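Periplasmic beta-glucosidase (Pseudomonas aeruginosa, PDB 6R5T) probably hydrolyses terminal, non-reducing beta-D-glucosyl residues, releasing beta-D-glucose, as a family 3 glycoside hydrolase of the periplasm. Local coordinates at residues A[12-16]-A[17-21]. The protein carries 1 engineered substitution. Numbering follows the deposited sequence.
Sequences ARMSN and AEKIG
Ser15 and Glu18 form a capping box at the start of helix 16-22. Ser15 OG, turned by a chi1 of 62° to face the first helical turn, accepts from Glu18 N at 3.1 Å. In return, Glu18 OE2 accepts a hydrogen bond from Ser15 N at 2.9 Å, nearly straight, met on the anti side of the carboxylate and 21° out of its plane. Glu18 OE1 makes a salt bridge with Arg69, so the carboxylate is held at both oxygens. The first helical turn closes as Lys19 N donates to Ser15 O at 2.9 Å and Ile20 N to Asn16 O at 2.8 Å. The tight part of the contact is at buried Met14, which bends at chi3 (75°), bringing CE within 3.6 Å of Glu18 O, while its CB rests 3.9 Å from Lys19 CG. Packing is looser around the partly exposed Asn16 and Lys19, whose side chains cross; a water 2.6 Å from Lys19 NZ accepts from it and can also reach Asn16 OD1. NZ is also in a salt bridge with Asp311, and OD1 is hydrogen-bonded to Gln307. Far from the sugar pocket, this turn links helices 2-12 and 16-22, with Met14 and Lys19 packed on helix 307-323 and Ile20 on helix 291-301.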
loop_
_atom_site.group_PDB
_atom_site.type_symbol
_atom_site.label_atom_id
_atom_site.label_comp_id
_atom_site.label_asym_id
_atom_site.label_seq_id
_atom_site.Cartn_x
_atom_site.Cartn_y
_atom_site.Cartn_z
ATOM N N ALA A 12 -34.302 1.290 36.525
ATOM C CA ALA A 12 -34.860 0.426 37.599
ATOM C C ALA A 12 -36.283 0.011 37.230
ATOM O O ALA A 12 -36.777 -0.950 37.822
ATOM C CB ALA A 12 -34.809 1.120 38.965
ATOM N N ARG A 13 -36.945 0.699 36.311
ATOM C CA ARG A 13 -38.326 0.367 35.899
ATOM C C ARG A 13 -38.331 -0.642 34.746
ATOM O O ARG A 13 -39.412 -1.152 34.371
ATOM C CB ARG A 13 -39.066 1.630 35.456
ATOM C CG ARG A 13 -39.089 2.767 36.465
ATOM C CD ARG A 13 -39.879 3.963 35.954
ATOM N NE ARG A 13 -41.237 3.539 35.771
ATOM C CZ ARG A 13 -42.236 4.255 35.288
ATOM N NH1 ARG A 13 -42.031 5.506 34.942
ATOM N NH2 ARG A 13 -43.423 3.687 35.155
ATOM N N MET A 14 -37.187 -0.819 34.067
ATOM C CA MET A 14 -37.185 -1.465 32.739
ATOM C C MET A 14 -36.905 -2.954 32.854
ATOM O O MET A 14 -35.985 -3.368 33.546
ATOM C CB MET A 14 -36.139 -0.801 31.828
ATOM C CG MET A 14 -36.527 0.600 31.514
ATOM S SD MET A 14 -35.152 1.511 30.696
ATOM C CE MET A 14 -35.263 0.765 29.063
ATOM N N SER A 15 -37.686 -3.732 32.114
ATOM C CA SER A 15 -37.410 -5.157 31.875
ATOM C C SER A 15 -36.172 -5.252 30.991
ATOM O O SER A 15 -35.871 -4.259 30.257
ATOM C CB SER A 15 -38.545 -5.889 31.209
ATOM O OG SER A 15 -38.824 -5.357 29.940
ATOM N N ASN A 16 -35.587 -6.423 30.943
ATOM C CA ASN A 16 -34.498 -6.625 29.950
ATOM C C ASN A 16 -35.022 -6.464 28.534
ATOM O O ASN A 16 -34.288 -5.903 27.678
ATOM C CB ASN A 16 -33.773 -7.945 30.143
ATOM C CG ASN A 16 -32.631 -7.813 31.129
ATOM O OD1 ASN A 16 -32.351 -6.742 31.674
ATOM N ND2 ASN A 16 -31.969 -8.925 31.365
ATOM N N ALA A 17 -36.258 -6.865 28.241
ATOM C CA ALA A 17 -36.824 -6.655 26.900
ATOM C C ALA A 17 -36.785 -5.167 26.549
ATOM O O ALA A 17 -36.464 -4.774 25.369
ATOM C CB ALA A 17 -38.213 -7.238 26.868
ATOM N N GLU A 18 -37.195 -4.324 27.504
ATOM C CA GLU A 18 -37.242 -2.864 27.295
ATOM C C GLU A 18 -35.814 -2.310 27.141
ATOM O O GLU A 18 -35.600 -1.431 26.279
ATOM C CB GLU A 18 -37.999 -2.190 28.447
ATOM C CG GLU A 18 -39.505 -2.413 28.325
ATOM C CD GLU A 18 -40.326 -2.148 29.589
ATOM O OE1 GLU A 18 -41.511 -1.835 29.392
ATOM O OE2 GLU A 18 -39.779 -2.182 30.730
ATOM N N LYS A 19 -34.888 -2.750 27.967
ATOM C CA LYS A 19 -33.473 -2.304 27.851
ATOM C C LYS A 19 -32.913 -2.715 26.485
ATOM O O LYS A 19 -32.244 -1.866 25.789
ATOM C CB LYS A 19 -32.646 -2.928 28.956
ATOM C CG LYS A 19 -32.920 -2.345 30.326
ATOM C CD LYS A 19 -32.097 -3.001 31.416
ATOM C CE LYS A 19 -32.407 -2.418 32.768
ATOM N NZ LYS A 19 -31.666 -3.119 33.834
ATOM N N ILE A 20 -33.133 -3.962 26.095
ATOM C CA ILE A 20 -32.600 -4.438 24.793
ATOM C C ILE A 20 -33.285 -3.695 23.649
ATOM O O ILE A 20 -32.583 -3.382 22.639
ATOM C CB ILE A 20 -32.756 -5.952 24.694
ATOM C CG1 ILE A 20 -31.853 -6.616 25.735
ATOM C CG2 ILE A 20 -32.484 -6.409 23.254
ATOM C CD1 ILE A 20 -32.146 -8.086 25.961
ATOM N N GLY A 21 -34.571 -3.344 23.773
ATOM C CA GLY A 21 -35.246 -2.560 22.721
ATOM C C GLY A 21 -34.541 -1.235 22.449
ATOM O O GLY A 21 -34.523 -0.763 21.319
HETATM O O HOH W 1 -34.331 -2.897 35.922
HETATM O O HOH W 2 -33.188 -5.258 33.893
#